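Local coordinates for protein glutamate--tRNA ligase (Methanothermobacter thermautotrophicus, PDB 3AII) that probably attaches glutamate to tRNA in two steps, activating it with ATP to Glu-AMP and then passing it to the acceptor end of the tRNA, at residues Phe101-Leu109 / Asp144-Leu155. Residues are numbered along the deposited sequence; the frame is centred on the assembly and turned at random.
Sequences FAPNPSGPL and DPEAYDMIPADL. With EDO (1,2-ethanediol), chain C.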
ATOM      1  N   PHE A 101     -11.363  -6.595   8.308  1.00 11.09           N
ATOM      2  CA  PHE A 101     -10.486  -5.607   7.685  1.00  9.86           C
ATOM      3  C   PHE A 101     -11.466  -4.662   7.018  1.00 16.61           C
ATOM      4  O   PHE A 101     -12.301  -5.107   6.232  1.00 14.66           O
ATOM      5  CB  PHE A 101      -9.572  -6.245   6.629  1.00 15.31           C
ATOM      6  CG  PHE A 101      -8.841  -5.239   5.781  1.00 17.53           C
ATOM      7  CD1 PHE A 101      -8.033  -4.274   6.370  1.00 16.60           C
ATOM      8  CD2 PHE A 101      -8.974  -5.243   4.406  1.00 15.08           C
ATOM      9  CE1 PHE A 101      -7.367  -3.327   5.591  1.00 17.67           C
ATOM     10  CE2 PHE A 101      -8.325  -4.307   3.614  1.00 14.70           C
ATOM     11  CZ  PHE A 101      -7.524  -3.342   4.206  1.00 17.91           C
ATOM     12  N   ALA A 102     -11.397  -3.377   7.353  1.00 15.22           N
ATOM     13  CA  ALA A 102     -12.492  -2.458   6.996  1.00 14.81           C
ATOM     14  C   ALA A 102     -12.006  -1.171   6.340  1.00 18.71           C
ATOM     15  O   ALA A 102     -12.030  -0.100   6.963  1.00 19.17           O
ATOM     16  CB  ALA A 102     -13.331  -2.132   8.238  1.00 16.62           C
ATOM     17  N   PRO A 103     -11.588  -1.257   5.068  1.00 15.82           N
ATOM     18  CA  PRO A 103     -11.070  -0.080   4.367  1.00 16.11           C
ATOM     19  C   PRO A 103     -12.185   0.779   3.798  1.00 16.24           C
ATOM     20  O   PRO A 103     -13.288   0.276   3.570  1.00 18.56           O
ATOM     21  CB  PRO A 103     -10.264  -0.693   3.216  1.00 15.71           C
ATOM     22  CG  PRO A 103     -11.002  -1.977   2.900  1.00 15.67           C
ATOM     23  CD  PRO A 103     -11.557  -2.471   4.230  1.00 13.41           C
ATOM     24  N   ASN A 104     -11.898   2.057   3.567  1.00 19.13           N
ATOM     25  CA  ASN A 104     -12.800   2.907   2.789  1.00 20.67           C
ATOM     26  C   ASN A 104     -12.454   2.800   1.315  1.00 16.97           C
ATOM     27  O   ASN A 104     -11.294   2.591   0.960  1.00 24.67           O
ATOM     28  CB  ASN A 104     -12.672   4.369   3.213  1.00 26.79           C
ATOM     29  CG  ASN A 104     -12.791   4.551   4.702  1.00 41.26           C
ATOM     30  OD1 ASN A 104     -13.846   4.302   5.285  1.00 36.32           O
ATOM     31  ND2 ASN A 104     -11.707   4.989   5.333  1.00 38.77           N
ATOM     32  N   PRO A 105     -13.448   2.963   0.436  1.00 18.90           N
ATOM     33  CA  PRO A 105     -13.128   2.855  -0.990  1.00 21.74           C
ATOM     34  C   PRO A 105     -12.674   4.175  -1.617  1.00 19.24           C
ATOM     35  O   PRO A 105     -13.174   4.554  -2.664  1.00 22.68           O
ATOM     36  CB  PRO A 105     -14.459   2.416  -1.593  1.00 23.53           C
ATOM     37  CG  PRO A 105     -15.476   3.107  -0.736  1.00 25.11           C
ATOM     38  CD  PRO A 105     -14.895   3.154   0.672  1.00 20.77           C
ATOM     39  N   SER A 106     -11.733   4.857  -0.982  1.00 16.95           N
ATOM     40  CA  SER A 106     -11.222   6.127  -1.504  1.00 22.15           C
ATOM     41  C   SER A 106     -10.177   5.922  -2.607  1.00 24.71           C
ATOM     42  O   SER A 106      -9.744   6.873  -3.268  1.00 25.36           O
ATOM     43  CB  SER A 106     -10.641   6.957  -0.365  1.00 28.83           C
ATOM     44  OG  SER A 106      -9.623   6.240   0.305  1.00 32.52           O
ATOM     45  N   GLY A 107      -9.776   4.670  -2.797  1.00 19.12           N
ATOM     46  CA  GLY A 107      -8.818   4.281  -3.827  1.00 22.29           C
ATOM     47  C   GLY A 107      -8.307   2.899  -3.463  1.00 24.20           C
ATOM     48  O   GLY A 107      -8.833   2.275  -2.552  1.00 22.09           O
ATOM     49  N   PRO A 108      -7.274   2.411  -4.163  1.00 26.22           N
ATOM     50  CA  PRO A 108      -6.728   1.083  -3.856  1.00 21.76           C
ATOM     51  C   PRO A 108      -5.884   1.109  -2.583  1.00 23.74           C
ATOM     52  O   PRO A 108      -5.637   2.191  -2.046  1.00 24.44           O
ATOM     53  CB  PRO A 108      -5.857   0.783  -5.073  1.00 22.71           C
ATOM     54  CG  PRO A 108      -5.359   2.129  -5.484  1.00 24.99           C
ATOM     55  CD  PRO A 108      -6.518   3.084  -5.231  1.00 21.68           C
ATOM     56  N   LEU A 109      -5.442  -0.056  -2.111  1.00 19.86           N
ATOM     57  CA  LEU A 109      -4.712  -0.136  -0.841  1.00 18.74           C
ATOM     58  C   LEU A 109      -3.276   0.400  -0.880  1.00 24.41           C
ATOM     59  O   LEU A 109      -2.574   0.289  -1.887  1.00 22.69           O
ATOM     60  CB  LEU A 109      -4.690  -1.577  -0.336  1.00 18.80           C
ATOM     61  CG  LEU A 109      -6.042  -2.267  -0.176  1.00 20.00           C
ATOM     62  CD1 LEU A 109      -5.848  -3.625   0.477  1.00 24.55           C
ATOM     63  CD2 LEU A 109      -6.998  -1.389   0.653  1.00 22.39           C
ATOM     64  N   ASP A 144     -14.417   6.236  -4.485  1.00 23.33           N
ATOM     65  CA  ASP A 144     -13.864   6.005  -5.809  1.00 23.33           C
ATOM     66  C   ASP A 144     -14.455   4.707  -6.342  1.00 26.85           C
ATOM     67  O   ASP A 144     -14.180   3.627  -5.821  1.00 23.33           O
ATOM     68  CB  ASP A 144     -12.340   5.919  -5.739  1.00 24.49           C
ATOM     69  CG  ASP A 144     -11.705   5.760  -7.098  1.00 35.87           C
ATOM     70  OD1 ASP A 144     -10.464   5.702  -7.165  1.00 32.29           O
ATOM     71  OD2 ASP A 144     -12.447   5.689  -8.097  1.00 34.76           O
ATOM     72  N   PRO A 145     -15.304   4.811  -7.367  1.00 26.03           N
ATOM     73  CA  PRO A 145     -16.045   3.664  -7.898  1.00 24.64           C
ATOM     74  C   PRO A 145     -15.131   2.491  -8.252  1.00 27.34           C
ATOM     75  O   PRO A 145     -15.531   1.340  -8.105  1.00 24.24           O
ATOM     76  CB  PRO A 145     -16.679   4.224  -9.175  1.00 33.20           C
ATOM     77  CG  PRO A 145     -16.747   5.676  -8.960  1.00 28.90           C
ATOM     78  CD  PRO A 145     -15.562   6.042  -8.132  1.00 31.96           C
ATOM     79  N   GLU A 146     -13.916   2.779  -8.705  1.00 28.44           N
ATOM     80  CA  GLU A 146     -13.004   1.720  -9.123  1.00 34.52           C
ATOM     81  C   GLU A 146     -12.481   0.896  -7.938  1.00 33.01           C
ATOM     82  O   GLU A 146     -12.073  -0.257  -8.101  1.00 23.40           O
ATOM     83  CB  GLU A 146     -11.846   2.309  -9.942  1.00 32.93           C
ATOM     84  CG  GLU A 146     -10.992   3.303  -9.164  1.00 46.62           C
ATOM     85  CD  GLU A 146     -10.154   4.205 -10.055  1.00 45.29           C
ATOM     86  OE1 GLU A 146     -10.131   3.979 -11.284  1.00 53.35           O
ATOM     87  OE2 GLU A 146      -9.524   5.146  -9.519  1.00 34.62           O
ATOM     88  N   ALA A 147     -12.509   1.482  -6.744  1.00 26.06           N
ATOM     89  CA  ALA A 147     -11.949   0.825  -5.569  1.00 24.20           C
ATOM     90  C   ALA A 147     -12.679  -0.444  -5.145  1.00 20.12           C
ATOM     91  O   ALA A 147     -12.090  -1.316  -4.507  1.00 22.22           O
ATOM     92  CB  ALA A 147     -11.867   1.806  -4.395  1.00 23.40           C
ATOM     93  N   TYR A 148     -13.968  -0.551  -5.455  1.00 18.14           N
ATOM     94  CA  TYR A 148     -14.706  -1.737  -5.046  1.00 19.78           C
ATOM     95  C   TYR A 148     -14.070  -3.001  -5.608  1.00 22.08           C
ATOM     96  O   TYR A 148     -14.028  -4.035  -4.943  1.00 22.53           O
ATOM     97  CB  TYR A 148     -16.171  -1.667  -5.480  1.00 20.01           C
ATOM     98  CG  TYR A 148     -16.959  -0.598  -4.753  1.00 20.47           C
ATOM     99  CD1 TYR A 148     -17.427  -0.811  -3.464  1.00 19.11           C
ATOM    100  CD2 TYR A 148     -17.218   0.622  -5.355  1.00 21.94           C
ATOM    101  CE1 TYR A 148     -18.150   0.167  -2.798  1.00 19.11           C
ATOM    102  CE2 TYR A 148     -17.931   1.601  -4.704  1.00 24.50           C
ATOM    103  CZ  TYR A 148     -18.392   1.374  -3.429  1.00 20.95           C
ATOM    104  OH  TYR A 148     -19.106   2.364  -2.793  1.00 19.01           O
ATOM    105  N   ASP A 149     -13.598  -2.919  -6.843  1.00 19.42           N
ATOM    106  CA  ASP A 149     -12.924  -4.067  -7.447  1.00 21.26           C
ATOM    107  C   ASP A 149     -11.433  -4.109  -7.127  1.00 21.10           C
ATOM    108  O   ASP A 149     -10.848  -5.191  -7.033  1.00 20.16           O
ATOM    109  CB  ASP A 149     -13.136  -4.083  -8.958  1.00 22.81           C
ATOM    110  CG  ASP A 149     -14.566  -4.431  -9.343  1.00 39.78           C
ATOM    111  OD1 ASP A 149     -15.238  -5.164  -8.581  1.00 35.83           O
ATOM    112  OD2 ASP A 149     -15.015  -3.966 -10.411  1.00 42.44           O
ATOM    113  N   MET A 150     -10.817  -2.942  -6.960  1.00 17.72           N
ATOM    114  CA  MET A 150      -9.369  -2.891  -6.742  1.00 16.51           C
ATOM    115  C   MET A 150      -8.961  -3.461  -5.385  1.00 18.64           C
ATOM    116  O   MET A 150      -7.950  -4.165  -5.269  1.00 18.59           O
ATOM    117  CB  MET A 150      -8.814  -1.470  -6.902  1.00 23.54           C
ATOM    118  CG  MET A 150      -8.865  -0.925  -8.317  1.00 21.78           C
ATOM    119  SD  MET A 150      -8.010   0.661  -8.423  1.00 29.48           S
ATOM    120  CE  MET A 150      -8.839   1.594  -7.141  1.00 45.43           C
ATOM    121  N   ILE A 151      -9.749  -3.156  -4.361  1.00 17.44           N
ATOM    122  CA  ILE A 151      -9.420  -3.588  -3.012  1.00 12.98           C
ATOM    123  C   ILE A 151      -9.333  -5.109  -2.856  1.00 17.17           C
ATOM    124  O   ILE A 151      -8.359  -5.618  -2.324  1.00 14.86           O
ATOM    125  CB  ILE A 151     -10.367  -2.935  -1.980  1.00 16.35           C
ATOM    126  CG1 ILE A 151      -9.977  -1.459  -1.813  1.00 17.77           C
ATOM    127  CG2 ILE A 151     -10.297  -3.677  -0.643  1.00 17.62           C
ATOM    128  CD1 ILE A 151     -10.974  -0.640  -0.990  1.00 18.70           C
ATOM    129  N   PRO A 152     -10.345  -5.847  -3.322  1.00 15.74           N
ATOM    130  CA  PRO A 152     -10.172  -7.294  -3.153  1.00 17.27           C
ATOM    131  C   PRO A 152      -9.013  -7.857  -3.979  1.00 19.19           C
ATOM    132  O   PRO A 152      -8.347  -8.802  -3.558  1.00 16.33           O
ATOM    133  CB  PRO A 152     -11.516  -7.875  -3.622  1.00 19.61           C
ATOM    134  CG  PRO A 152     -12.286  -6.723  -4.207  1.00 25.86           C
ATOM    135  CD  PRO A 152     -11.731  -5.473  -3.651  1.00 19.80           C
ATOM    136  N   ALA A 153      -8.763  -7.279  -5.143  1.00 15.17           N
ATOM    137  CA  ALA A 153      -7.629  -7.713  -5.952  1.00 17.45           C
ATOM    138  C   ALA A 153      -6.306  -7.495  -5.195  1.00 20.26           C
ATOM    139  O   ALA A 153      -5.400  -8.345  -5.235  1.00 19.88           O
ATOM    140  CB  ALA A 153      -7.624  -6.976  -7.294  1.00 16.73           C
ATOM    141  N   ASP A 154      -6.198  -6.357  -4.504  1.00 16.71           N
ATOM    142  CA  ASP A 154      -4.996  -6.042  -3.728  1.00 16.14           C
ATOM    143  C   ASP A 154      -4.829  -7.027  -2.583  1.00 16.89           C
ATOM    144  O   ASP A 154      -3.711  -7.442  -2.276  1.00 16.92           O
ATOM    145  CB  ASP A 154      -5.048  -4.620  -3.154  1.00 17.66           C
ATOM    146  CG  ASP A 154      -4.931  -3.521  -4.228  1.00 20.81           C
ATOM    147  OD1 ASP A 154      -4.696  -3.803  -5.425  1.00 20.03           O
ATOM    148  OD2 ASP A 154      -5.111  -2.345  -3.858  1.00 26.76           O
ATOM    149  N   LEU A 155      -5.938  -7.377  -1.930  1.00 16.22           N
ATOM    150  CA  LEU A 155      -5.909  -8.362  -0.851  1.00 14.43           C
ATOM    151  C   LEU A 155      -5.439  -9.726  -1.354  1.00 17.34           C
ATOM    152  O   LEU A 155      -4.669 -10.412  -0.684  1.00 18.10           O
ATOM    153  CB  LEU A 155      -7.295  -8.506  -0.231  1.00 13.99           C
ATOM    154  CG  LEU A 155      -7.671  -7.345   0.675  1.00 14.96           C
ATOM    155  CD1 LEU A 155      -9.110  -7.489   1.173  1.00 16.48           C
ATOM    156  CD2 LEU A 155      -6.704  -7.302   1.848  1.00 15.50           C
TER
HETATM  157  C1  EDO C 602      -1.876  -5.090  -6.150  1.00 26.05           C
HETATM  158  O1  EDO C 602      -3.123  -5.453  -6.776  1.00 24.87           O
HETATM  159  C2  EDO C 602      -0.726  -5.697  -6.946  1.00 25.53           C
HETATM  160  O2  EDO C 602      -0.728  -5.150  -8.273  1.00 25.74           O
HETATM  161  O   HOH W   1      -2.845  -0.814  -4.566  1.00 19.71           O
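In D154 the carboxylate carbon lies beside the backbone N (chi1 -69°), which carries OD2 to the backbone of L109. I151 likewise has CG1 beside its backbone N (chi1 -74°), with CD1 extended toward the loop. The loop 103-109 belongs to the predicted HIGH motif of class I aminoacyl-tRNA synthetases. It follows strand 98-101 of the catalytic domain and packs on helix 147-158. L109 N donates to D154 OD2 at 2.9 Å, nearly along the C-O axis of the acceptor. A water donates to the same OD2 and to L109 O. The other oxygen, OD1, forms a salt bridge with R356 and accepts from a 1,2-ethanediol. With an alanine at D154, L109 N is likely to lose its acceptor and R356 its acidic mate. I151 packs against the loop. Its CD1 is 3.8 Å from N104 O, CG2 meets P103 CG, and CG1 meets L109 CD2. L155 CD2 touches L109 CD1 and lies 3.8 Å from F101 CE2, approaching that ring obliquely. Near the start of segment 144-155, an inverse gamma turn centred on P105 rests the proline CB over one face of the Y148 ring. The Y148 hydroxyl is hydrogen-bonded to D137. P105 O accepts from D144 N at 2.8 Å, tying the loop to the type I turn D144-A147 ahead of the helix. The methyl CE of M150 presses on P108 CD at a tight 3.4 Å.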